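Local coordinates for putative secreted protein (Streptomyces coelicolor A3, PDB 2QF9) that is of unknown function but belongs to a family of the ferritin clan, is probably secreted, and folds as a helical bundle that pairs with a second copy, at residues A[55-60]-A[144-149]; A[8-13]-A[59-64]; A[129-134]-A[152-157]; A[29-34]-A[41-46]. All coordinates share one frame; numbering follows the deposited sequence. Where two conformers were deposited one is given.

Contact 1. Residues A[55-60]-A[144-149]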
loop_
_atom_site.group_PDB
_atom_site.type_symbol
_atom_site.label_atom_id
_atom_site.label_comp_id
_atom_site.label_asym_id
_atom_site.label_seq_id
_atom_site.Cartn_x
_atom_site.Cartn_y
_atom_site.Cartn_z
ATOM N N GLY A 55 0.157 4.925 4.246
ATOM C CA GLY A 55 1.235 4.534 5.167
ATOM C C GLY A 55 2.023 5.732 5.692
ATOM O O GLY A 55 2.345 5.783 6.879
HETATM N N MSE A 56 2.344 6.693 4.820
HETATM C CA MSE A 56 3.062 7.907 5.255
HETATM C C MSE A 56 2.285 8.633 6.358
HETATM O O MSE A 56 2.826 8.933 7.429
HETATM C CB MSE A 56 3.330 8.862 4.074
HETATM C CG MSE A 56 4.326 8.334 3.051
HETATM SE SE MSE A 56 4.265 9.533 1.506
HETATM C CE MSE A 56 5.770 8.929 0.448
HETATM N N MSE A 57 1.000 8.863 6.110
HETATM C CA MSE A 57 0.167 9.627 7.045
HETATM C C MSE A 57 -0.080 8.891 8.370
HETATM O O MSE A 57 -0.040 9.497 9.476
HETATM C CB MSE A 57 -1.139 10.032 6.349
HETATM C CG MSE A 57 -0.864 11.039 5.224
HETATM SE SE MSE A 57 -2.510 11.651 4.360
HETATM C CE MSE A 57 -3.082 9.912 3.608
ATOM N N ILE A 58 -0.302 7.581 8.265
ATOM C CA ILE A 58 -0.435 6.740 9.456
ATOM C C ILE A 58 0.887 6.727 10.246
ATOM O O ILE A 58 0.885 6.815 11.480
ATOM C CB ILE A 58 -0.886 5.321 9.101
ATOM C CG1 ILE A 58 -2.350 5.374 8.609
ATOM C CG2 ILE A 58 -0.751 4.409 10.329
ATOM C CD1 ILE A 58 -2.905 4.066 8.105
ATOM N N GLY A 59 1.999 6.655 9.520
ATOM C CA GLY A 59 3.327 6.708 10.130
ATOM C C GLY A 59 3.572 8.019 10.871
ATOM O O GLY A 59 4.193 8.038 11.949
ATOM N N TRP A 60 3.052 9.115 10.316
ATOM C CA TRP A 60 3.168 10.420 10.995
ATOM C C TRP A 60 2.367 10.416 12.287
ATOM O O TRP A 60 2.869 10.808 13.347
ATOM C CB TRP A 60 2.785 11.591 10.073
ATOM C CG TRP A 60 3.704 11.741 8.874
ATOM C CD1 TRP A 60 5.012 11.325 8.775
ATOM C CD2 TRP A 60 3.380 12.338 7.615
ATOM N NE1 TRP A 60 5.523 11.635 7.524
ATOM C CE2 TRP A 60 4.540 12.254 6.795
ATOM C CE3 TRP A 60 2.224 12.947 7.100
ATOM C CZ2 TRP A 60 4.576 12.752 5.484
ATOM C CZ3 TRP A 60 2.260 13.441 5.779
ATOM C CH2 TRP A 60 3.431 13.337 4.993
ATOM N N LYS A 144 1.866 19.301 4.046
ATOM C CA LYS A 144 1.405 20.332 3.100
ATOM C C LYS A 144 1.823 19.994 1.662
ATOM O O LYS A 144 1.010 20.068 0.731
ATOM C CB LYS A 144 1.951 21.711 3.493
ATOM C CG LYS A 144 1.276 22.314 4.713
ATOM C CD LYS A 144 1.903 23.657 5.086
ATOM C CE LYS A 144 1.376 24.814 4.232
ATOM N NZ LYS A 144 2.255 26.040 4.382
ATOM N N ARG A 145 3.087 19.613 1.484
ATOM C CA ARG A 145 3.611 19.296 0.167
ATOM C C ARG A 145 2.954 18.051 -0.398
ATOM O O ARG A 145 2.679 17.986 -1.601
ATOM C CB ARG A 145 5.125 19.141 0.198
ATOM C CG ARG A 145 5.831 20.461 0.506
ATOM C CD ARG A 145 7.314 20.425 0.180
ATOM N NE ARG A 145 8.009 19.350 0.881
ATOM C CZ ARG A 145 8.571 19.461 2.085
ATOM N NH1 ARG A 145 8.532 20.612 2.754
ATOM N NH2 ARG A 145 9.184 18.410 2.617
ATOM N N LEU A 146 2.698 17.074 0.477
ATOM C CA LEU A 146 2.006 15.861 0.059
ATOM C C LEU A 146 0.620 16.198 -0.463
ATOM O O LEU A 146 0.224 15.725 -1.543
ATOM C CB LEU A 146 1.915 14.826 1.193
ATOM C CG LEU A 146 1.544 13.394 0.708
ATOM C CD1 LEU A 146 2.670 12.736 -0.090
ATOM C CD2 LEU A 146 1.207 12.519 1.902
ATOM N N ALA A 147 -0.096 17.028 0.295
ATOM C CA ALA A 147 -1.440 17.483 -0.073
ATOM C C ALA A 147 -1.429 18.229 -1.425
ATOM O O ALA A 147 -2.259 17.970 -2.297
ATOM C CB ALA A 147 -2.023 18.354 1.048
ATOM N N ARG A 148 -0.466 19.134 -1.596
ATOM C CA ARG A 148 -0.318 19.897 -2.846
ATOM C C ARG A 148 -0.085 18.963 -4.051
ATOM O O ARG A 148 -0.576 19.218 -5.160
ATOM C CB ARG A 148 0.821 20.914 -2.685
ATOM C CG ARG A 148 0.759 22.148 -3.591
ATOM C CD ARG A 148 1.122 23.426 -2.806
ATOM N NE ARG A 148 2.147 23.201 -1.780
ATOM C CZ ARG A 148 2.278 23.921 -0.669
ATOM N NH1 ARG A 148 1.445 24.922 -0.415
ATOM N NH2 ARG A 148 3.243 23.633 0.195
ATOM N N GLY A 149 0.649 17.875 -3.819
ATOM C CA GLY A 149 0.931 16.870 -4.854
ATOM C C GLY A 149 -0.299 16.057 -5.203
ATOM O O GLY A 149 -0.497 15.694 -6.367
#
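Trp-60 NE1, on the indole that meets Leu-146, gives its hydrogen bond to Gly-59 O of the second subunit, and the same bond is returned. The two helices are antiparallel members of a helical bundle, consistent with the ferritin clan. Their segments make 159° and come no closer than 12.3 Å between axes, so long side chains must span the gap. Leu-146 reaches from helix 141-167, and three side chains of helix 37-63 meet it. Its CG stands anti to the backbone N (chi1 -164°), and its two methyl groups take separate partners. CD1 meets the selenium of Met-56, a selenomethionine, with Met-56 SE 3.9 Å from Leu-146 CD1. The Met-56 chain is extended beyond CG, which carries the selenium this far. CD2 packs against Met-57, likewise a selenomethionine, with Leu-146 CD2 4.2 Å from Met-57 CG. Met-57 also touches Phe-12 and Met-16 of helix 8-31. Met-56 O accepts the backbone N-H of Trp-60, with Trp-60 N 2.9 Å from Met-56 O, and merely lies over one indole face, offset toward the rim. The far end of this indole meets Leu-146 at an oblique slant, with Trp-60 CH2 3.9 Å from Leu-146 CD2.

Contact 2. Residues A[8-13]-A[59-64]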
loop_
_atom_site.group_PDB
_atom_site.type_symbol
_atom_site.label_atom_id
_atom_site.label_comp_id
_atom_site.label_asym_id
_atom_site.label_seq_id
_atom_site.Cartn_x
_atom_site.Cartn_y
_atom_site.Cartn_z
ATOM N N ALA A 8 -5.218 20.556 12.117
ATOM C CA ALA A 8 -5.416 20.257 10.693
ATOM C C ALA A 8 -4.492 19.111 10.249
ATOM O O ALA A 8 -4.887 18.248 9.472
ATOM C CB ALA A 8 -5.125 21.507 9.867
ATOM N N ASP A 9 -3.243 19.135 10.720
ATOM C CA ASP A 9 -2.284 18.094 10.356
ATOM C C ASP A 9 -2.798 16.720 10.780
ATOM O O ASP A 9 -2.782 15.780 9.980
ATOM C CB ASP A 9 -0.927 18.396 10.974
ATOM C CG ASP A 9 -0.402 19.762 10.548
ATOM O OD1 ASP A 9 -0.055 19.913 9.372
ATOM O OD2 ASP A 9 -0.355 20.677 11.394
ATOM N N ALA A 10 -3.280 16.611 12.016
ATOM C CA ALA A 10 -3.776 15.321 12.496
ATOM C C ALA A 10 -5.061 14.919 11.778
ATOM O O ALA A 10 -5.212 13.772 11.374
ATOM C CB ALA A 10 -3.986 15.330 14.013
ATOM N N GLY A 11 -5.991 15.860 11.653
ATOM C CA GLY A 11 -7.303 15.566 11.058
ATOM C C GLY A 11 -7.177 15.158 9.604
ATOM O O GLY A 11 -7.824 14.202 9.171
ATOM N N PHE A 12 -6.345 15.866 8.849
ATOM C CA PHE A 12 -6.143 15.509 7.444
ATOM C C PHE A 12 -5.523 14.119 7.330
ATOM O O PHE A 12 -5.981 13.308 6.528
ATOM C CB PHE A 12 -5.315 16.551 6.687
ATOM C CG PHE A 12 -5.035 16.174 5.254
ATOM C CD1 PHE A 12 -6.019 16.329 4.269
ATOM C CD2 PHE A 12 -3.790 15.637 4.905
ATOM C CE1 PHE A 12 -5.739 15.982 2.933
ATOM C CE2 PHE A 12 -3.494 15.275 3.588
ATOM C CZ PHE A 12 -4.474 15.448 2.590
ATOM N N ALA A 13 -4.503 13.841 8.148
ATOM C CA ALA A 13 -3.880 12.509 8.165
ATOM C C ALA A 13 -4.890 11.398 8.460
ATOM O O ALA A 13 -4.895 10.368 7.763
ATOM C CB ALA A 13 -2.703 12.455 9.149
ATOM N N GLY A 59 1.999 6.655 9.520
ATOM C CA GLY A 59 3.327 6.708 10.130
ATOM C C GLY A 59 3.572 8.019 10.871
ATOM O O GLY A 59 4.193 8.038 11.949
ATOM N N TRP A 60 3.052 9.115 10.316
ATOM C CA TRP A 60 3.168 10.420 10.995
ATOM C C TRP A 60 2.367 10.416 12.287
ATOM O O TRP A 60 2.869 10.808 13.347
ATOM C CB TRP A 60 2.785 11.591 10.073
ATOM C CG TRP A 60 3.704 11.741 8.874
ATOM C CD1 TRP A 60 5.012 11.325 8.775
ATOM C CD2 TRP A 60 3.380 12.338 7.615
ATOM N NE1 TRP A 60 5.523 11.635 7.524
ATOM C CE2 TRP A 60 4.540 12.254 6.795
ATOM C CE3 TRP A 60 2.224 12.947 7.100
ATOM C CZ2 TRP A 60 4.576 12.752 5.484
ATOM C CZ3 TRP A 60 2.260 13.441 5.779
ATOM C CH2 TRP A 60 3.431 13.337 4.993
ATOM N N LEU A 61 1.127 9.946 12.207
ATOM C CA LEU A 61 0.271 9.891 13.393
ATOM C C LEU A 61 0.944 9.047 14.484
ATOM O O LEU A 61 0.948 9.421 15.656
ATOM C CB LEU A 61 -1.118 9.354 13.029
ATOM C CG LEU A 61 -2.004 10.299 12.204
ATOM C CD1 LEU A 61 -3.219 9.550 11.671
ATOM C CD2 LEU A 61 -2.462 11.516 13.044
ATOM N N ASP A 62 1.547 7.928 14.079
ATOM C CA ASP A 62 2.238 7.056 15.010
ATOM C C ASP A 62 3.427 7.761 15.652
ATOM O O ASP A 62 3.541 7.782 16.883
ATOM C CB ASP A 62 2.663 5.768 14.309
ATOM C CG ASP A 62 1.519 4.783 14.162
ATOM O OD1 ASP A 62 0.425 5.020 14.749
ATOM O OD2 ASP A 62 1.709 3.764 13.458
ATOM N N LEU A 63 4.283 8.361 14.821
ATOM C CA LEU A 63 5.466 9.088 15.288
ATOM C C LEU A 63 5.069 10.232 16.251
ATOM O O LEU A 63 5.766 10.502 17.256
ATOM C CB LEU A 63 6.230 9.651 14.092
ATOM C CG LEU A 63 7.595 10.313 14.313
ATOM C CD1 LEU A 63 8.645 9.304 14.713
ATOM C CD2 LEU A 63 8.042 11.004 13.045
ATOM N N TRP A 64 3.935 10.865 15.952
ATOM C CA TRP A 64 3.402 11.954 16.767
ATOM C C TRP A 64 2.626 11.482 18.007
ATOM O O TRP A 64 2.143 12.318 18.783
ATOM C CB TRP A 64 2.509 12.858 15.921
ATOM C CG TRP A 64 3.213 13.548 14.778
ATOM C CD1 TRP A 64 4.537 13.908 14.717
ATOM C CD2 TRP A 64 2.617 14.020 13.565
ATOM N NE1 TRP A 64 4.804 14.535 13.530
ATOM C CE2 TRP A 64 3.642 14.633 12.807
ATOM C CE3 TRP A 64 1.317 13.969 13.037
ATOM C CZ2 TRP A 64 3.408 15.193 11.534
ATOM C CZ3 TRP A 64 1.081 14.532 11.768
ATOM C CH2 TRP A 64 2.123 15.146 11.043
#
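Leu-61 meets Ala-13 and Ala-10 in the apolar part of this contact. Its chi1 of -71° brings the branch point onto a methyl group, with Leu-61 CG 3.8 Å from Ala-13 CB. Both branches stay near the same methyl. Leu-61 CD1 is 3.9 Å from Ala-13 CB, and CD2 lies about as close. CD2 also reaches the previous turn, where Leu-61 CD2 is 3.9 Å from Ala-10 O. An alanine at Leu-61 would lack both branches and would probably open a gap beside Ala-10 and Ala-13. The aromatic part is looser. Trp-64 meets Asp-9 obliquely, with Trp-64 CZ3 4.4 Å from Asp-9 CB, and one face of the Trp-64 indole carries Trp-60 O 3.0 Å above the plane. No hydrogen bond crosses between the segments. The Asp-9 carboxylate bonds to Thr-139 OG1 and Val-140 N, in the turn before helix 141-167. Trp-64 also packs on Leu-63 of the second subunit. Small residues let the backbones approach, with Ala-10 CA 6.8 Å from Leu-61 CA. The start of helix 8-31 thus lies against the end of helix 37-63, as expected of an antiparallel helical hairpin in a bundle.

Contact 3. Residues A[129-134]-A[152-157]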
loop_
_atom_site.group_PDB
_atom_site.type_symbol
_atom_site.label_atom_id
_atom_site.label_comp_id
_atom_site.label_asym_id
_atom_site.label_seq_id
_atom_site.Cartn_x
_atom_site.Cartn_y
_atom_site.Cartn_z
ATOM N N HIS A 129 -10.691 18.420 -2.935
ATOM C CA HIS A 129 -11.304 19.329 -1.971
ATOM C C HIS A 129 -10.625 19.243 -0.589
ATOM O O HIS A 129 -10.248 20.257 -0.002
ATOM C CB HIS A 129 -12.792 19.031 -1.860
ATOM C CG HIS A 129 -13.502 19.891 -0.870
ATOM N ND1 HIS A 129 -13.778 21.221 -1.107
ATOM C CD2 HIS A 129 -13.981 19.621 0.365
ATOM C CE1 HIS A 129 -14.406 21.729 -0.061
ATOM N NE2 HIS A 129 -14.542 20.779 0.846
HETATM N N MSE A 130 -10.452 18.020 -0.101
HETATM C CA MSE A 130 -9.794 17.780 1.177
HETATM C C MSE A 130 -8.316 18.173 1.166
HETATM O O MSE A 130 -7.828 18.788 2.130
HETATM C CB MSE A 130 -9.937 16.308 1.566
HETATM C CG MSE A 130 -11.357 15.862 1.750
HETATM SE SE MSE A 130 -11.476 13.899 1.770
HETATM C CE MSE A 130 -10.415 13.502 3.370
ATOM N N ALA A 131 -7.606 17.825 0.093
ATOM C CA ALA A 131 -6.177 18.154 -0.024
ATOM C C ALA A 131 -5.974 19.681 -0.039
ATOM O O ALA A 131 -5.052 20.218 0.610
ATOM C CB ALA A 131 -5.596 17.544 -1.261
ATOM N N LYS A 132 -6.850 20.369 -0.770
ATOM C CA LYS A 132 -6.862 21.831 -0.792
ATOM C C LYS A 132 -7.024 22.390 0.613
ATOM O O LYS A 132 -6.380 23.400 0.955
ATOM C CB LYS A 132 -7.954 22.361 -1.731
ATOM C CG LYS A 132 -7.584 22.304 -3.194
ATOM C CD LYS A 132 -8.735 22.835 -4.055
ATOM C CE LYS A 132 -8.386 22.857 -5.534
ATOM N NZ LYS A 132 -9.607 23.242 -6.345
ATOM N N GLY A 133 -7.860 21.733 1.426
ATOM C CA GLY A 133 -8.068 22.126 2.821
ATOM C C GLY A 133 -6.772 22.047 3.620
ATOM O O GLY A 133 -6.470 22.929 4.428
ATOM N N CYS A 134 -6.007 20.978 3.409
ATOM C CA CYS A 134 -4.703 20.834 4.059
ATOM C C CYS A 134 -3.677 21.851 3.518
ATOM O O CYS A 134 -2.895 22.404 4.286
ATOM C CB CYS A 134 -4.194 19.391 3.943
ATOM S SG CYS A 134 -2.556 19.053 4.682
ATOM N N GLU A 152 -2.526 18.016 -7.685
ATOM C CA GLU A 152 -2.020 17.829 -9.054
ATOM C C GLU A 152 -2.298 16.438 -9.603
ATOM O O GLU A 152 -2.817 16.303 -10.711
ATOM C CB GLU A 152 -0.507 18.059 -9.116
ATOM C CG GLU A 152 -0.033 19.387 -8.610
ATOM C CD GLU A 152 1.498 19.463 -8.605
ATOM O OE1 GLU A 152 2.149 18.415 -8.373
ATOM O OE2 GLU A 152 2.039 20.563 -8.852
ATOM N N SER A 153 -1.933 15.404 -8.840
ATOM C CA SER A 153 -2.051 14.031 -9.319
ATOM C C SER A 153 -3.516 13.625 -9.523
ATOM O O SER A 153 -3.844 12.971 -10.530
ATOM C CB SER A 153 -1.312 13.031 -8.403
ATOM O OG SER A 153 -1.910 12.986 -7.116
ATOM N N GLN A 154 -4.384 14.010 -8.595
ATOM C CA GLN A 154 -5.797 13.659 -8.712
ATOM C C GLN A 154 -6.469 14.417 -9.852
ATOM O O GLN A 154 -7.285 13.847 -10.578
ATOM C CB GLN A 154 -6.531 13.913 -7.409
ATOM C CG GLN A 154 -6.098 13.005 -6.279
ATOM C CD GLN A 154 -6.821 13.349 -5.000
ATOM O OE1 GLN A 154 -7.754 12.668 -4.616
ATOM N NE2 GLN A 154 -6.410 14.438 -4.352
ATOM N N GLU A 155 -6.119 15.695 -10.015
ATOM C CA GLU A 155 -6.662 16.484 -11.142
ATOM C C GLU A 155 -6.203 15.922 -12.505
ATOM O O GLU A 155 -7.017 15.780 -13.411
ATOM C CB GLU A 155 -6.346 17.969 -10.983
ATOM C CG GLU A 155 -7.211 18.649 -9.955
ATOM C CD GLU A 155 -6.927 20.143 -9.816
ATOM O OE1 GLU A 155 -5.855 20.625 -10.265
ATOM O OE2 GLU A 155 -7.788 20.821 -9.225
ATOM N N SER A 156 -4.927 15.522 -12.606
ATOM C CA SER A 156 -4.398 14.862 -13.803
ATOM C C SER A 156 -5.141 13.548 -14.069
ATOM O O SER A 156 -5.529 13.271 -15.198
ATOM C CB SER A 156 -2.889 14.605 -13.678
ATOM O OG SER A 156 -2.395 13.835 -14.773
ATOM N N GLU A 157 -5.371 12.765 -13.018
ATOM C CA GLU A 157 -6.077 11.484 -13.177
ATOM C C GLU A 157 -7.553 11.668 -13.555
ATOM O O GLU A 157 -8.094 10.864 -14.325
ATOM C CB GLU A 157 -5.901 10.601 -11.938
ATOM C CG GLU A 157 -4.528 9.921 -11.962
ATOM C CD GLU A 157 -4.208 9.115 -10.715
ATOM O OE1 GLU A 157 -5.053 9.026 -9.802
ATOM O OE2 GLU A 157 -3.075 8.580 -10.657
#
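The carboxamide of Gln-154 and the carboxylate of Glu-155 are the flat groups here, and each offers one end to the other helix. Gln-154 turns its nitrogen that way and Glu-155 its OE2. In one of its two conformers the amide nitrogen comes loosely up to a methyl group, with Gln-154 NE2 4.5 Å from Ala-131 CB. NE2 is hydrogen-bonded to Met-150 O, one turn earlier. The fold element is the hairpin of helices 109-137 and 141-167, half of a bundle consistent with the ferritin clan.

The helices stand well apart at this level, with Ala-131 CA 9.8 Å from Gln-154 CA, and only 72 Å² is buried between the segments. Val-151 touches both Ala-131 and Lys-132. At the exposed side of the pair Lys-132 stretches toward Glu-155, and the two chains cross at about a right angle. Each is extended beyond CG. The charges attract but stop short of a salt bridge, with Lys-132 NZ 4.2 Å from Glu-155 OE2. The pairing is therefore probably weak and solvent-facing.

Other residues tie this hairpin to its surroundings. Met-130 points its selenium-bearing chain at helix 8-31. Glu-157 OE1 bonds to His-124 NE2 on helix 109-137. Cys-134 forms a disulfide with Cys-138, which joins the last turn of helix 109-137 to the connection before helix 141-167. At Cys-134 itself the helices are closer, and its sulfur packs on the methyl group of Ala-147. Ala-131 CB also touches the backbone of that residue, 3.5 Å from Ala-147 O.

Contact 4. Residues A[29-34]-A[41-46]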
loop_
_atom_site.group_PDB
_atom_site.type_symbol
_atom_site.label_atom_id
_atom_site.label_comp_id
_atom_site.label_asym_id
_atom_site.label_seq_id
_atom_site.Cartn_x
_atom_site.Cartn_y
_atom_site.Cartn_z
ATOM N N ILE A 29 -11.003 -4.310 -6.317
ATOM C CA ILE A 29 -12.256 -4.851 -6.834
ATOM C C ILE A 29 -12.282 -4.805 -8.370
ATOM O O ILE A 29 -12.528 -5.837 -9.024
ATOM C CB ILE A 29 -13.505 -4.133 -6.237
ATOM C CG1 ILE A 29 -13.604 -4.363 -4.713
ATOM C CG2 ILE A 29 -14.780 -4.640 -6.924
ATOM C CD1 ILE A 29 -14.594 -3.392 -4.043
ATOM N N VAL A 30 -12.001 -3.634 -8.944
ATOM C CA VAL A 30 -12.071 -3.511 -10.406
ATOM C C VAL A 30 -11.080 -4.454 -11.117
ATOM O O VAL A 30 -11.385 -4.986 -12.174
ATOM C CB VAL A 30 -11.946 -2.051 -10.913
ATOM C CG1 VAL A 30 -10.498 -1.576 -10.923
ATOM C CG2 VAL A 30 -12.568 -1.932 -12.331
ATOM N N ARG A 31 -9.908 -4.670 -10.521
ATOM C CA ARG A 31 -8.903 -5.493 -11.176
ATOM C C ARG A 31 -9.359 -6.948 -11.285
ATOM O O ARG A 31 -8.932 -7.673 -12.196
ATOM C CB ARG A 31 -7.532 -5.353 -10.508
ATOM C CG ARG A 31 -6.840 -4.026 -10.862
ATOM C CD ARG A 31 -5.547 -3.841 -10.043
ATOM N NE ARG A 31 -4.680 -5.026 -10.078
ATOM C CZ ARG A 31 -3.790 -5.293 -11.030
ATOM N NH1 ARG A 31 -3.646 -4.477 -12.067
ATOM N NH2 ARG A 31 -3.053 -6.393 -10.959
ATOM N N ASP A 32 -10.277 -7.347 -10.407
ATOM C CA ASP A 32 -10.825 -8.696 -10.433
ATOM C C ASP A 32 -12.058 -8.833 -11.350
ATOM O O ASP A 32 -12.543 -9.948 -11.583
ATOM C CB ASP A 32 -11.150 -9.182 -9.014
ATOM C CG ASP A 32 -9.932 -9.764 -8.289
ATOM O OD1 ASP A 32 -8.808 -9.748 -8.827
ATOM O OD2 ASP A 32 -10.116 -10.237 -7.161
ATOM N N ARG A 33 -12.540 -7.710 -11.879
ATOM C CA ARG A 33 -13.806 -7.694 -12.638
ATOM C C ARG A 33 -13.627 -7.477 -14.143
ATOM O O ARG A 33 -14.597 -7.594 -14.918
ATOM C CB ARG A 33 -14.756 -6.601 -12.109
ATOM C CG ARG A 33 -15.188 -6.678 -10.640
ATOM C CD ARG A 33 -15.628 -8.066 -10.204
ATOM N NE ARG A 33 -16.795 -8.554 -10.932
ATOM C CZ ARG A 33 -17.360 -9.745 -10.746
ATOM N NH1 ARG A 33 -16.882 -10.585 -9.833
ATOM N NH2 ARG A 33 -18.423 -10.096 -11.459
ATOM N N THR A 34 -12.418 -7.122 -14.545
ATOM C CA THR A 34 -12.117 -6.885 -15.943
ATOM C C THR A 34 -10.724 -7.363 -16.340
ATOM O O THR A 34 -9.828 -7.443 -15.491
ATOM C CB THR A 34 -12.318 -5.394 -16.329
ATOM O OG1 THR A 34 -12.123 -5.243 -17.741
ATOM C CG2 THR A 34 -11.330 -4.471 -15.540
ATOM N N ARG A 41 -4.182 -1.135 -15.204
ATOM C CA ARG A 41 -2.926 -0.411 -14.927
ATOM C C ARG A 41 -3.215 0.825 -14.081
ATOM O O ARG A 41 -2.491 1.104 -13.122
ATOM C CB ARG A 41 -2.164 -0.022 -16.202
ATOM C CG ARG A 41 -0.914 0.809 -15.928
ATOM C CD ARG A 41 0.149 0.012 -15.179
ATOM N NE ARG A 41 1.102 0.866 -14.458
ATOM C CZ ARG A 41 2.284 0.472 -13.975
ATOM N NH1 ARG A 41 2.720 -0.779 -14.145
ATOM N NH2 ARG A 41 3.046 1.340 -13.320
ATOM N N LEU A 42 -4.267 1.569 -14.441
ATOM C CA LEU A 42 -4.636 2.745 -13.668
ATOM C C LEU A 42 -4.943 2.345 -12.223
ATOM O O LEU A 42 -4.441 2.984 -11.267
ATOM C CB LEU A 42 -5.848 3.439 -14.296
ATOM C CG LEU A 42 -6.476 4.584 -13.486
ATOM C CD1 LEU A 42 -5.466 5.741 -13.220
ATOM C CD2 LEU A 42 -7.771 5.054 -14.163
ATOM N N ALA A 43 -5.753 1.289 -12.067
ATOM C CA ALA A 43 -6.146 0.807 -10.734
ATOM C C ALA A 43 -4.910 0.401 -9.922
ATOM O O ALA A 43 -4.804 0.714 -8.747
ATOM C CB ALA A 43 -7.140 -0.352 -10.851
ATOM N N TYR A 44 -3.950 -0.238 -10.574
ATOM C CA TYR A 44 -2.703 -0.627 -9.902
ATOM C C TYR A 44 -1.935 0.622 -9.438
ATOM O O TYR A 44 -1.478 0.685 -8.296
ATOM C CB TYR A 44 -1.852 -1.481 -10.852
ATOM C CG TYR A 44 -0.449 -1.760 -10.387
ATOM C CD1 TYR A 44 -0.173 -2.839 -9.543
ATOM C CD2 TYR A 44 0.614 -0.957 -10.809
ATOM C CE1 TYR A 44 1.131 -3.103 -9.123
ATOM C CE2 TYR A 44 1.920 -1.212 -10.391
ATOM C CZ TYR A 44 2.161 -2.291 -9.553
ATOM O OH TYR A 44 3.455 -2.555 -9.143
ATOM N N ASP A 45 -1.793 1.604 -10.330
ATOM C CA ASP A 45 -1.108 2.861 -9.989
ATOM C C ASP A 45 -1.772 3.634 -8.840
ATOM O O ASP A 45 -1.101 4.098 -7.917
ATOM C CB ASP A 45 -0.943 3.750 -11.220
ATOM C CG ASP A 45 0.068 3.167 -12.233
ATOM O OD1 ASP A 45 0.919 2.349 -11.847
ATOM O OD2 ASP A 45 0.017 3.548 -13.410
ATOM N N ILE A 46 -3.091 3.741 -8.888
ATOM C CA ILE A 46 -3.817 4.375 -7.795
ATOM C C ILE A 46 -3.649 3.596 -6.486
ATOM O O ILE A 46 -3.423 4.202 -5.434
ATOM C CB ILE A 46 -5.313 4.553 -8.150
ATOM C CG1 ILE A 46 -5.433 5.601 -9.260
ATOM C CG2 ILE A 46 -6.146 4.954 -6.893
ATOM C CD1 ILE A 46 -6.855 5.756 -9.823
#
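Val-30 and Arg-31 pack on Ala-43 near the turn of an antiparallel helical hairpin, where the end of helix 8-31 meets the early turns of helix 37-63. The apolar contacts centre on one methyl group. Val-30 CG1 lies 3.6 Å from Ala-43 CB, and the methylene chain comes alongside, with Arg-31 CG 3.7 Å from Ala-43 CB. Tyr-116 of helix 109-137 covers both Val-30 and Ala-43.

The Arg-31 chain bends at chi3 (49°), which swings the guanidinium beside Tyr-44. These side chains run the same way, with Arg-31 NH1 3.7 Å from Tyr-44 CB and the flat groups tilted 53° apart. A serine here would probably leave Ala-43 and Tyr-44 CB uncovered on this side and Asp-32 of the second subunit without its weak ion partner.

No hydrogen bond crosses between the segments. The Tyr-44 hydroxyl bonds to Glu-25 of the second subunit, and its ring meets Tyr-28 there edge-to-face. Within 41-46, two bonds hold the Arg-41 guanidinium. Arg-41 NH2 is 2.8 Å from Asp-45 OD1, and Arg-41 NE is 3.1 Å from Asp-45 OD2, met on its syn side near the guanidinium plane. Tyr-44 CD2 lies 3.8 Å above the Arg-41 guanidinium, over its centre.

Overall arrangement
The four contacts join the long helices of one bundle. Contacts 2 and 4 both pair helix 8-31 with helix 37-63. Contact 4 lies near their turn, nested inside the loop that contact 2 closes, and their centres are about 28 Å apart on opposite sides of the chain's centre. Contact 3 pairs helices 109-137 and 141-167 later in the chain. Contact 1 links the two hairpins through helices 37-63 and 141-167. Its centre is about 9 Å from that of contact 2 and 12 Å from that of contact 3. Phe-12 packs against residues of contacts 1 and 3, so one core runs through all three. Contacts 1, 2 and 4 also touch the second subunit.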